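Local coordinates for protein HTPA Reductase (Selaginella moellendorffii, PDB 5U5N) that probably reduces 4-hydroxy-tetrahydrodipicolinate to tetrahydrodipicolinate with NADH or NADPH, the last step leading from aspartate to tetrahydrodipicolinate in lysine biosynthesis, at residues M8-T13 against V75-Y80; S123-Q128 against K264-M269; Q157-H162 against Q191-R196. All coordinates share one frame; numbering follows the deposited sequence. Where two conformers were deposited one is given.

Contact 1: residues M8-T13 against V75-Y80; sequences MVNDCT and VIVVDY. With NAD (nicotinamide-adenine-dinucleotide), chain C.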
loop_
_atom_site.group_PDB
_atom_site.type_symbol
_atom_site.label_atom_id
_atom_site.label_comp_id
_atom_site.label_asym_id
_atom_site.label_seq_id
_atom_site.Cartn_x
_atom_site.Cartn_y
_atom_site.Cartn_z
ATOM N N MET A 8 14.009 -18.488 24.846
ATOM C CA MET A 8 14.713 -19.731 24.568
ATOM C C MET A 8 14.451 -20.002 23.120
ATOM O O MET A 8 13.299 -20.159 22.715
ATOM C CB MET A 8 14.178 -20.860 25.455
ATOM C CG MET A 8 14.803 -22.244 25.231
ATOM S SD MET A 8 13.883 -23.477 26.171
ATOM C CE MET A 8 15.014 -24.889 26.158
ATOM N N VAL A 9 15.515 -20.067 22.331
ATOM C CA VAL A 9 15.396 -20.367 20.902
ATOM C C VAL A 9 15.738 -21.821 20.648
ATOM O O VAL A 9 16.882 -22.206 20.826
ATOM C CB VAL A 9 16.321 -19.455 20.055
ATOM C CG1 VAL A 9 16.176 -19.759 18.591
ATOM C CG2 VAL A 9 16.047 -17.990 20.361
ATOM N N ASN A 10 14.722 -22.602 20.241
ATOM C CA ASN A 10 14.852 -23.980 19.774
ATOM C C ASN A 10 14.634 -23.974 18.275
ATOM O O ASN A 10 13.514 -23.695 17.838
ATOM C CB ASN A 10 13.812 -24.856 20.473
ATOM C CG ASN A 10 13.897 -24.732 21.980
ATOM O OD1 ASN A 10 14.974 -24.510 22.518
ATOM N ND2 ASN A 10 12.800 -24.903 22.665
ATOM N N ASP A 11 15.641 -24.226 17.438
ATOM C CA ASP A 11 16.967 -24.755 17.722
ATOM C C ASP A 11 17.951 -23.667 17.352
ATOM O O ASP A 11 17.993 -23.271 16.204
ATOM C CB ASP A 11 17.148 -25.981 16.799
ATOM C CG ASP A 11 18.521 -26.645 16.886
ATOM O OD1 ASP A 11 19.422 -26.219 17.646
ATOM O OD2 ASP A 11 18.710 -27.649 16.151
ATOM N N CYS A 12 18.761 -23.200 18.297
ATOM C CA CYS A 12 19.722 -22.148 17.968
ATOM C C CYS A 12 20.849 -22.590 17.011
ATOM O O CYS A 12 21.595 -21.728 16.539
ATOM C CB CYS A 12 20.277 -21.491 19.230
ATOM S SG CYS A 12 21.459 -22.503 20.113
ATOM N N THR A 13 20.962 -23.899 16.717
ATOM C CA THR A 13 21.911 -24.408 15.723
ATOM C C THR A 13 21.359 -24.532 14.328
ATOM O O THR A 13 22.120 -24.714 13.403
ATOM C CB THR A 13 22.445 -25.827 16.115
ATOM O OG1 THR A 13 21.390 -26.800 16.062
ATOM C CG2 THR A 13 23.022 -25.798 17.491
ATOM N N VAL A 75 10.132 -17.097 30.749
ATOM C CA VAL A 75 10.636 -17.446 29.442
ATOM C C VAL A 75 9.516 -17.575 28.406
ATOM O O VAL A 75 8.419 -18.040 28.722
ATOM C CB VAL A 75 11.450 -18.756 29.466
ATOM C CG1 VAL A 75 10.564 -19.938 29.796
ATOM C CG2 VAL A 75 12.175 -18.959 28.142
ATOM N N ILE A 76 9.824 -17.131 27.190
ATOM C CA ILE A 76 9.019 -17.373 26.019
ATOM C C ILE A 76 9.876 -18.193 25.112
ATOM O O ILE A 76 11.024 -17.850 24.894
ATOM C CB ILE A 76 8.666 -16.028 25.306
ATOM C CG1 ILE A 76 7.658 -15.268 26.152
ATOM C CG2 ILE A 76 8.129 -16.292 23.898
ATOM C CD1 ILE A 76 7.383 -13.853 25.706
ATOM N N VAL A 77 9.313 -19.237 24.554
ATOM C CA VAL A 77 10.027 -20.105 23.631
ATOM C C VAL A 77 9.801 -19.633 22.192
ATOM O O VAL A 77 8.692 -19.307 21.820
ATOM C CB VAL A 77 9.570 -21.556 23.769
ATOM C CG1 VAL A 77 10.234 -22.433 22.722
ATOM C CG2 VAL A 77 9.856 -22.082 25.176
ATOM N N VAL A 78 10.876 -19.599 21.412
ATOM C CA VAL A 78 10.826 -19.395 19.988
ATOM C C VAL A 78 11.204 -20.694 19.298
ATOM O O VAL A 78 12.329 -21.197 19.526
ATOM C CB VAL A 78 11.832 -18.323 19.594
ATOM C CG1 VAL A 78 11.901 -18.197 18.091
ATOM C CG2 VAL A 78 11.420 -16.978 20.209
ATOM N N ASP A 79 10.273 -21.251 18.505
ATOM C CA ASP A 79 10.443 -22.510 17.807
ATOM C C ASP A 79 10.660 -22.311 16.305
ATOM O O ASP A 79 9.734 -21.918 15.594
ATOM C CB ASP A 79 9.233 -23.409 18.058
ATOM C CG ASP A 79 9.465 -24.850 17.650
ATOM O OD1 ASP A 79 9.502 -25.109 16.444
ATOM O OD2 ASP A 79 9.618 -25.753 18.549
ATOM N N TYR A 80 11.904 -22.544 15.864
ATOM C CA TYR A 80 12.267 -22.762 14.475
ATOM C C TYR A 80 13.007 -24.099 14.382
ATOM O O TYR A 80 14.252 -24.164 14.472
ATOM C CB TYR A 80 13.164 -21.657 13.936
ATOM C CG TYR A 80 12.435 -20.391 13.603
ATOM C CD1 TYR A 80 11.864 -20.204 12.342
ATOM C CD2 TYR A 80 12.339 -19.356 14.531
ATOM C CE1 TYR A 80 11.208 -19.015 11.997
ATOM C CE2 TYR A 80 11.682 -18.158 14.205
ATOM C CZ TYR A 80 11.117 -17.993 12.938
ATOM O OH TYR A 80 10.459 -16.800 12.639
HETATM P PA NAD C . 17.372 -26.022 9.633
HETATM O O1A NAD C . 17.254 -27.380 8.964
HETATM O O2A NAD C . 18.556 -25.112 9.374
HETATM O O5B NAD C . 17.271 -26.181 11.215
HETATM C C5B NAD C . 16.157 -26.768 11.860
HETATM C C4B NAD C . 16.696 -27.367 13.153
HETATM O O4B NAD C . 15.647 -27.905 13.958
HETATM C C3B NAD C . 17.706 -28.490 12.919
HETATM O O3B NAD C . 19.021 -28.025 13.276
HETATM C C2B NAD C . 17.186 -29.671 13.754
HETATM O O2B NAD C . 18.255 -30.417 14.381
HETATM C C1B NAD C . 16.192 -28.991 14.715
HETATM N N9A NAD C . 15.087 -29.807 15.288
HETATM C C8A NAD C . 14.381 -30.779 14.673
HETATM N N7A NAD C . 13.450 -31.294 15.508
HETATM C C5A NAD C . 13.539 -30.641 16.681
HETATM C C6A NAD C . 12.859 -30.704 17.993
HETATM N N6A NAD C . 11.858 -31.582 18.214
HETATM N N1A NAD C . 13.250 -29.852 18.966
HETATM C C2A NAD C . 14.253 -28.967 18.777
HETATM N N3A NAD C . 14.925 -28.866 17.604
HETATM C C4A NAD C . 14.617 -29.658 16.536
HETATM O O3 NAD C . 15.980 -25.254 9.340
HETATM P PN NAD C . 15.855 -23.649 9.144
HETATM O O1N NAD C . 16.558 -23.343 7.842
HETATM O O2N NAD C . 16.287 -22.949 10.419
HETATM O O5D NAD C . 14.249 -23.525 9.053
HETATM C C5D NAD C . 13.455 -23.962 10.151
HETATM C C4D NAD C . 11.959 -23.866 9.880
HETATM O O4D NAD C . 11.571 -22.488 9.878
HETATM C C3D NAD C . 11.526 -24.456 8.530
HETATM O O3D NAD C . 10.298 -25.196 8.652
HETATM C C2D NAD C . 11.325 -23.237 7.651
HETATM O O2D NAD C . 10.319 -23.410 6.652
HETATM C C1D NAD C . 10.863 -22.197 8.664
HETATM N N1N NAD C . 11.010 -20.786 8.250
HETATM C C2N NAD C . 9.967 -19.981 8.521
HETATM C C3N NAD C . 9.973 -18.626 8.199
HETATM C C7N NAD C . 8.770 -17.754 8.507
HETATM O O7N NAD C . 8.581 -16.763 7.821
HETATM N N7N NAD C . 7.909 -18.048 9.495
HETATM C C4N NAD C . 11.110 -18.113 7.571
HETATM C C5N NAD C . 12.187 -18.951 7.290
HETATM C C6N NAD C . 12.116 -20.298 7.642
#
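The carboxamide of Asn-10 leans its ND2 end on CG1 of Val-77, 3.6 Å away, while its OD1 is held by the backbone N of Leu-36. Tyr-80 offers the nicotinamide ribose of NAD the edge of its ring: O4D lies in the ring plane, 3.4 Å from CD1, and Val-16 and Val-20 of helix 15-27 touch the same side chain. On the carboxylate of Asp-11, both donors of Thr-13 reach OD1 from one face, OG1 on the syn side and the backbone N from higher above the plane. The backbone bond closes an Asx turn. OD2 takes the adenosine hydroxyl O3B of NAD at 2.9 Å and, weakly, O2B, and is also bonded to Thr-37.

Behind this polar end the strands run parallel, their axes 23° apart. Met-8 N gives to Ile-76 O, Val-78 N to Met-8 O at 2.8 Å, and Asn-10 N to Val-78 O at 2.9 Å. The peptide bond before Asp-11 is cis, which turns the carbonyl of Asn-10 and the N-H of Asp-11 to the same side. Both meet Tyr-80: its N gives to Asn-10 O at 2.8 Å, and its O receives Asp-11 N at 3.3 Å, from above the carbonyl plane. In Met-8, CG anti to the backbone N (chi1 178°) sends the thioether toward Val-64 and Val-68 of helix 61-71. Nearer the backbone, Met-8 CB lies 3.9 Å from Val-75 CG2. The regular bonds thus give way at the cis peptide, beside the cofactor, in neighbouring parallel strands of a Rossmann fold with the dinucleotide at their C-terminal ends.

Contact 2: residues S123-Q128 against K264-M269; sequences SIIAPQ and KRLYNM. With NAD (nicotinamide-adenine-dinucleotide), chain C.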
loop_
_atom_site.group_PDB
_atom_site.type_symbol
_atom_site.label_atom_id
_atom_site.label_comp_id
_atom_site.label_asym_id
_atom_site.label_seq_id
_atom_site.Cartn_x
_atom_site.Cartn_y
_atom_site.Cartn_z
ATOM N N SER A 123 0.455 -17.519 22.790
ATOM C CA SER A 123 1.230 -17.888 21.612
ATOM C C SER A 123 1.080 -16.953 20.419
ATOM O O SER A 123 0.107 -16.238 20.287
ATOM C CB SER A 123 0.884 -19.335 21.162
ATOM O OG SER A 123 -0.491 -19.596 21.288
ATOM N N ILE A 124 2.081 -16.997 19.557
ATOM C CA ILE A 124 2.016 -16.418 18.238
ATOM C C ILE A 124 2.371 -17.552 17.303
ATOM O O ILE A 124 3.469 -18.104 17.355
ATOM C CB ILE A 124 2.999 -15.238 18.078
ATOM C CG1 ILE A 124 2.529 -14.042 18.908
ATOM C CG2 ILE A 124 3.096 -14.827 16.614
ATOM C CD1 ILE A 124 3.656 -13.110 19.267
ATOM N N ILE A 125 1.434 -17.900 16.438
ATOM C CA ILE A 125 1.655 -18.895 15.418
ATOM C C ILE A 125 1.549 -18.151 14.106
ATOM O O ILE A 125 0.463 -17.696 13.712
ATOM C CB ILE A 125 0.624 -20.047 15.524
ATOM C CG1 ILE A 125 0.903 -20.821 16.826
ATOM C CG2 ILE A 125 0.713 -20.976 14.317
ATOM C CD1 ILE A 125 -0.196 -21.748 17.271
ATOM N N ALA A 126 2.685 -17.997 13.445
ATOM C CA ALA A 126 2.698 -17.273 12.194
ATOM C C ALA A 126 3.712 -17.903 11.249
ATOM O O ALA A 126 4.938 -17.865 11.522
ATOM C CB ALA A 126 3.034 -15.815 12.455
ATOM N N PRO A 127 3.224 -18.491 10.150
ATOM C CA PRO A 127 4.127 -19.072 9.169
ATOM C C PRO A 127 4.840 -18.065 8.241
ATOM O O PRO A 127 5.700 -18.483 7.459
ATOM C CB PRO A 127 3.201 -20.005 8.382
ATOM C CG PRO A 127 1.877 -19.329 8.433
ATOM C CD PRO A 127 1.815 -18.613 9.737
ATOM N N GLN A 128 4.481 -16.784 8.304
ATOM C CA GLN A 128 5.280 -15.694 7.677
ATOM C C GLN A 128 5.566 -14.626 8.749
ATOM O O GLN A 128 4.659 -13.947 9.196
ATOM C CB GLN A 128 4.531 -15.132 6.461
ATOM C CG GLN A 128 4.980 -13.788 5.904
ATOM C CD GLN A 128 6.334 -13.788 5.272
ATOM O OE1 GLN A 128 7.345 -13.558 5.926
ATOM N NE2 GLN A 128 6.358 -13.990 3.975
ATOM N N LYS A 264 -7.311 -12.674 25.415
ATOM C CA LYS A 264 -6.873 -13.301 24.176
ATOM C C LYS A 264 -5.476 -13.917 24.334
ATOM O O LYS A 264 -4.566 -13.279 24.876
ATOM C CB LYS A 264 -6.895 -12.268 23.037
ATOM C CG LYS A 264 -6.422 -12.803 21.709
ATOM C CD LYS A 264 -6.739 -11.883 20.547
ATOM C CE LYS A 264 -6.258 -12.560 19.279
ATOM N NZ LYS A 264 -6.600 -11.857 18.028
ATOM N N ARG A 265 -5.336 -15.161 23.858
ATOM C CA ARG A 265 -4.127 -15.983 24.053
ATOM C C ARG A 265 -3.338 -16.271 22.791
ATOM O O ARG A 265 -2.087 -16.282 22.821
ATOM C CB ARG A 265 -4.493 -17.312 24.714
ATOM C CG ARG A 265 -5.256 -17.149 26.019
ATOM C CD ARG A 265 -4.551 -16.150 26.953
ATOM N NE ARG A 265 -5.179 -15.999 28.270
ATOM C CZ ARG A 265 -5.021 -16.825 29.302
ATOM N NH1 ARG A 265 -4.260 -17.912 29.219
ATOM N NH2 ARG A 265 -5.641 -16.565 30.436
ATOM N N LEU A 266 -4.065 -16.518 21.703
ATOM C CA LEU A 266 -3.481 -16.896 20.445
ATOM C C LEU A 266 -3.521 -15.710 19.500
ATOM O O LEU A 266 -4.590 -15.243 19.140
ATOM C CB LEU A 266 -4.256 -18.082 19.851
ATOM C CG LEU A 266 -3.811 -18.575 18.473
ATOM C CD1 LEU A 266 -2.303 -18.829 18.386
ATOM C CD2 LEU A 266 -4.540 -19.894 18.164
ATOM N N TYR A 267 -2.338 -15.252 19.111
ATOM C CA TYR A 267 -2.136 -14.091 18.279
ATOM C C TYR A 267 -1.441 -14.558 17.026
ATOM O O TYR A 267 -0.919 -15.671 16.991
ATOM C CB TYR A 267 -1.279 -13.049 18.997
ATOM C CG TYR A 267 -1.905 -12.500 20.269
ATOM C CD1 TYR A 267 -1.761 -13.153 21.487
ATOM C CD2 TYR A 267 -2.662 -11.309 20.240
ATOM C CE1 TYR A 267 -2.334 -12.642 22.643
ATOM C CE2 TYR A 267 -3.236 -10.783 21.373
ATOM C CZ TYR A 267 -3.083 -11.440 22.576
ATOM O OH TYR A 267 -3.684 -10.877 23.682
ATOM N N ASN A 268 -1.497 -13.725 15.992
ATOM C CA ASN A 268 -0.741 -13.908 14.769
ATOM C C ASN A 268 0.088 -12.633 14.452
ATOM O O ASN A 268 0.147 -11.725 15.253
ATOM C CB ASN A 268 -1.698 -14.314 13.650
ATOM C CG ASN A 268 -2.694 -13.183 13.248
ATOM O OD1 ASN A 268 -2.557 -12.042 13.640
ATOM N ND2 ASN A 268 -3.693 -13.527 12.480
ATOM N N MET A 269 0.777 -12.600 13.332
ATOM C CA MET A 269 1.642 -11.486 13.018
ATOM C C MET A 269 0.887 -10.175 12.692
ATOM O O MET A 269 1.433 -9.084 12.874
ATOM C CB MET A 269 2.593 -11.891 11.893
ATOM C CG MET A 269 3.657 -10.871 11.507
ATOM S SD MET A 269 4.752 -10.204 12.816
ATOM C CE MET A 269 5.220 -11.708 13.638
HETATM P PA NAD C . 17.372 -26.022 9.633
HETATM O O1A NAD C . 17.254 -27.380 8.964
HETATM O O2A NAD C . 18.556 -25.112 9.374
HETATM O O5B NAD C . 17.271 -26.181 11.215
HETATM C C5B NAD C . 16.157 -26.768 11.860
HETATM C C4B NAD C . 16.696 -27.367 13.153
HETATM O O4B NAD C . 15.647 -27.905 13.958
HETATM C C3B NAD C . 17.706 -28.490 12.919
HETATM O O3B NAD C . 19.021 -28.025 13.276
HETATM C C2B NAD C . 17.186 -29.671 13.754
HETATM O O2B NAD C . 18.255 -30.417 14.381
HETATM C C1B NAD C . 16.192 -28.991 14.715
HETATM N N9A NAD C . 15.087 -29.807 15.288
HETATM C C8A NAD C . 14.381 -30.779 14.673
HETATM N N7A NAD C . 13.450 -31.294 15.508
HETATM C C5A NAD C . 13.539 -30.641 16.681
HETATM C C6A NAD C . 12.859 -30.704 17.993
HETATM N N6A NAD C . 11.858 -31.582 18.214
HETATM N N1A NAD C . 13.250 -29.852 18.966
HETATM C C2A NAD C . 14.253 -28.967 18.777
HETATM N N3A NAD C . 14.925 -28.866 17.604
HETATM C C4A NAD C . 14.617 -29.658 16.536
HETATM O O3 NAD C . 15.980 -25.254 9.340
HETATM P PN NAD C . 15.855 -23.649 9.144
HETATM O O1N NAD C . 16.558 -23.343 7.842
HETATM O O2N NAD C . 16.287 -22.949 10.419
HETATM O O5D NAD C . 14.249 -23.525 9.053
HETATM C C5D NAD C . 13.455 -23.962 10.151
HETATM C C4D NAD C . 11.959 -23.866 9.880
HETATM O O4D NAD C . 11.571 -22.488 9.878
HETATM C C3D NAD C . 11.526 -24.456 8.530
HETATM O O3D NAD C . 10.298 -25.196 8.652
HETATM C C2D NAD C . 11.325 -23.237 7.651
HETATM O O2D NAD C . 10.319 -23.410 6.652
HETATM C C1D NAD C . 10.863 -22.197 8.664
HETATM N N1N NAD C . 11.010 -20.786 8.250
HETATM C C2N NAD C . 9.967 -19.981 8.521
HETATM C C3N NAD C . 9.973 -18.626 8.199
HETATM C C7N NAD C . 8.770 -17.754 8.507
HETATM O O7N NAD C . 8.581 -16.763 7.821
HETATM N N7N NAD C . 7.909 -18.048 9.495
HETATM C C4N NAD C . 11.110 -18.113 7.571
HETATM C C5N NAD C . 12.187 -18.951 7.290
HETATM C C6N NAD C . 12.116 -20.298 7.642
#
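Leu-266 sets CG anti to the backbone N (chi1 177°), and with chi2 at 50° its CD1 turns back to 3.5 Å from OG of Ser-123, which is held between that residue's backbone N and carbonyl carbon (chi1 39°). The same methyl lies 3.8 Å from CD1 of Ile-125, two residues along the strand from Ser-123. The hydroxyl bonds to Thr-121 O, and the methyl meets it only by van der Waals contact.

On the other face of the sheet Tyr-267 directs its ring so that Ser-123 O lies in the ring plane, at the edge. CG of Lys-264 covers one face of that ring, 3.6 Å above the plane and offset toward the rim, and Phe-253 of helix 241-259 meets the tyrosine edge-to-face. Ile-124 crosses it at a slant, CG1 3.9 Å from Tyr-267 CB, and continues onto Ala-250 and Leu-254 of that helix.

Three backbone bonds knit the short pairing: Ser-123 N to Arg-265 O at 2.8 Å, Tyr-267 N to Ser-123 O at 2.9 Å, and a longer one from Ile-125 N to Tyr-267 O. Past them Ala-126 and Met-269 come CB to CB. Asn-268 is the N-cap of helix 269-274, its side chain capping a backbone N there while its own N-H goes to Asp-271. On the opposing segment Pro-127 O approaches the nicotinamide amide, 3.0 Å from N7N of NAD. The pairing illustrates a strand borrowed from late in the chain: it adds the fifth, outermost strand to the parallel sheet of the Rossmann domain, beside the strand that leads into the nicotinamide pocket.

Contact 3: residues Q157-H162 against Q191-R196; sequences QVTESH and QVELVR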
loop_
_atom_site.group_PDB
_atom_site.type_symbol
_atom_site.label_atom_id
_atom_site.label_comp_id
_atom_site.label_asym_id
_atom_site.label_seq_id
_atom_site.Cartn_x
_atom_site.Cartn_y
_atom_site.Cartn_z
ATOM N N GLN A 157 1.117 -7.743 -14.654
ATOM C CA GLN A 157 2.211 -8.704 -14.748
ATOM C C GLN A 157 2.783 -8.862 -13.358
ATOM O O GLN A 157 2.908 -7.883 -12.599
ATOM C CB GLN A 157 3.327 -8.219 -15.639
ATOM C CG GLN A 157 2.946 -7.941 -17.077
ATOM C CD GLN A 157 3.835 -6.868 -17.673
ATOM O OE1 GLN A 157 4.672 -7.159 -18.514
ATOM N NE2 GLN A 157 3.707 -5.637 -17.181
ATOM N N VAL A 158 3.158 -10.086 -13.022
ATOM C CA VAL A 158 3.754 -10.398 -11.745
ATOM C C VAL A 158 4.992 -11.229 -12.021
ATOM O O VAL A 158 4.951 -12.192 -12.760
ATOM C CB VAL A 158 2.800 -11.168 -10.832
ATOM C CG1 VAL A 158 3.464 -11.426 -9.500
ATOM C CG2 VAL A 158 1.500 -10.403 -10.638
ATOM N N THR A 159 6.105 -10.765 -11.467
ATOM C CA THR A 159 7.378 -11.429 -11.574
ATOM C C THR A 159 7.889 -11.673 -10.150
ATOM O O THR A 159 7.658 -10.856 -9.229
ATOM C CB THR A 159 8.378 -10.576 -12.380
ATOM O OG1 THR A 159 7.831 -10.243 -13.651
ATOM C CG2 THR A 159 9.644 -11.352 -12.669
ATOM N N GLU A 160 8.534 -12.819 -9.965
ATOM C CA GLU A 160 9.155 -13.119 -8.691
ATOM C C GLU A 160 10.319 -14.083 -8.803
ATOM O O GLU A 160 10.349 -14.945 -9.672
ATOM C CB GLU A 160 8.126 -13.663 -7.667
ATOM C CG GLU A 160 7.447 -15.013 -8.016
ATOM C CD GLU A 160 7.940 -16.190 -7.156
ATOM O OE1 GLU A 160 9.091 -16.667 -7.363
ATOM O OE2 GLU A 160 7.196 -16.646 -6.247
ATOM N N SER A 161 11.268 -13.893 -7.902
ATOM C CA SER A 161 12.485 -14.638 -7.865
ATOM C C SER A 161 12.702 -15.242 -6.467
ATOM O O SER A 161 12.487 -14.606 -5.449
ATOM C CB SER A 161 13.649 -13.745 -8.253
ATOM O OG SER A 161 14.849 -14.474 -8.191
ATOM N N HIS A 162 13.128 -16.492 -6.477
ATOM C CA HIS A 162 13.403 -17.315 -5.278
ATOM C C HIS A 162 14.504 -18.267 -5.720
ATOM O O HIS A 162 14.731 -18.423 -6.932
ATOM C CB HIS A 162 12.189 -18.145 -4.873
ATOM C CG HIS A 162 11.173 -17.394 -4.071
ATOM N ND1 HIS A 162 10.173 -16.639 -4.647
ATOM C CD2 HIS A 162 10.994 -17.288 -2.733
ATOM C CE1 HIS A 162 9.424 -16.099 -3.698
ATOM N NE2 HIS A 162 9.904 -16.475 -2.528
ATOM N N GLN A 191 0.230 -17.311 -14.850
ATOM C CA GLN A 191 0.849 -16.184 -15.507
ATOM C C GLN A 191 1.943 -15.480 -14.678
ATOM O O GLN A 191 2.645 -14.634 -15.229
ATOM C CB GLN A 191 -0.196 -15.143 -15.876
ATOM C CG GLN A 191 -1.205 -15.604 -16.912
ATOM C CD GLN A 191 -2.150 -14.467 -17.269
ATOM O OE1 GLN A 191 -3.283 -14.431 -16.802
ATOM N NE2 GLN A 191 -1.658 -13.507 -18.038
ATOM N N VAL A 192 2.117 -15.829 -13.392
ATOM C CA VAL A 192 3.256 -15.348 -12.634
ATOM C C VAL A 192 4.480 -15.800 -13.383
ATOM O O VAL A 192 4.514 -16.873 -13.879
ATOM C CB VAL A 192 3.300 -15.870 -11.186
ATOM C CG1 VAL A 192 4.604 -15.492 -10.488
ATOM C CG2 VAL A 192 2.132 -15.304 -10.396
ATOM N N GLU A 193 5.464 -14.917 -13.511
ATOM C CA GLU A 193 6.725 -15.197 -14.208
ATOM C C GLU A 193 7.781 -15.522 -13.147
ATOM O O GLU A 193 8.334 -14.630 -12.476
ATOM C CB GLU A 193 7.145 -13.991 -15.028
ATOM C CG GLU A 193 8.280 -14.218 -15.996
ATOM C CD GLU A 193 8.480 -13.027 -16.945
ATOM O OE1 GLU A 193 7.721 -12.001 -16.946
ATOM O OE2 GLU A 193 9.426 -13.115 -17.734
ATOM N N LEU A 194 8.039 -16.822 -12.960
ATOM C CA LEU A 194 9.096 -17.269 -12.063
ATOM C C LEU A 194 10.446 -17.031 -12.730
ATOM O O LEU A 194 10.729 -17.557 -13.783
ATOM C CB LEU A 194 8.935 -18.758 -11.733
ATOM C CG LEU A 194 7.571 -19.240 -11.217
ATOM C CD1 LEU A 194 7.639 -20.716 -10.855
ATOM C CD2 LEU A 194 7.045 -18.439 -10.037
ATOM N N VAL A 195 11.269 -16.208 -12.110
ATOM C CA VAL A 195 12.632 -15.963 -12.557
ATOM C C VAL A 195 13.530 -16.911 -11.763
ATOM O O VAL A 195 13.607 -16.817 -10.549
ATOM C CB VAL A 195 13.033 -14.495 -12.284
ATOM C CG1 VAL A 195 14.476 -14.263 -12.663
ATOM C CG2 VAL A 195 12.133 -13.561 -13.074
ATOM N N ARG A 196 14.173 -17.838 -12.463
ATOM C CA ARG A 196 15.005 -18.866 -11.820
ATOM C C ARG A 196 16.445 -18.962 -12.363
ATOM O O ARG A 196 17.302 -19.566 -11.705
ATOM C CB ARG A 196 14.285 -20.228 -11.859
ATOM C CG ARG A 196 12.901 -20.233 -11.181
ATOM C CD ARG A 196 13.020 -20.093 -9.669
ATOM N NE ARG A 196 11.772 -20.113 -8.887
ATOM C CZ ARG A 196 11.050 -19.044 -8.526
ATOM N NH1 ARG A 196 11.367 -17.812 -8.925
ATOM N NH2 ARG A 196 9.954 -19.192 -7.787
HETATM O O HOH W 1 2.887 -11.963 -15.261
#
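A beta-alpha-beta unit brings this contact together: strand 155-162, helix 171-182 and strand 193-195, the two strands parallel, with a salt bridge from Glu-160 to Arg-196 toward their C-terminal ends. The guanidinium grips end-on, NH2 at 2.7 Å and NH1 at 3.0 Å, both to the single oxygen OE1 of Glu-160, which lies almost in the guanidinium plane. A third donor, ND1 of His-162, reaches OE1 at 2.9 Å from above the carboxylate plane. The other oxygen, OE2, is bonded to the backbone N of Ser-170.

The guanidinium is sandwiched as well as bonded. CB of Leu-194 lies 3.8 Å above its centre on one face, and CB of His-162 sits over the opposite face, toward the rim; NH1 also gives to Val-195 O, and NE to Lys-166 O. The carboxylate is turned 34° from the guanidinium plane, with Leu-194 CD2 alongside it. An alanine in place of Glu-160 would probably leave the charge of Arg-196 without its mate and the imidazole of His-162 freer to turn.

Glu-193 N bonds to Val-158 O at 2.9 Å, Glu-160 N to Glu-193 O, and Val-195 N to Glu-160 O. Farther back a water bridges Val-158 N to Gln-191 O. Methyl packing is tight between Thr-159 CG2 and Val-195 CG2, only 3.4 Å apart, whereas Val-158 and Val-192 both rest on Ile-177 of the connecting helix. Such a parallel edge pairing, closed by a helical crossover, is how the mixed sheet of the C-terminal DapB region gains its outermost strand.

In the fold
Contacts 1 and 2 belong to one parallel sheet, of which contact 1 pairs the first two strands and contact 2 the last two, with strand 100-102 between them. Their centres are about 15 Å apart and their nearest atoms about 6 Å. NAD reaches both, the adenosine at Asp-11 and the nicotinamide ribose at Tyr-80 in contact 1, the carboxamide of the nicotinamide at contact 2. Along the chain contact 1 closes first; contact 3 then forms within the 135 residues that separate 123-128 from 264-269. It lies in a different, mixed sheet, its centre about 33 Å from that of contact 1 and about 29 Å from that of contact 2. The chain thus leaves the cofactor-binding sheet, builds the second, and returns to complete the first.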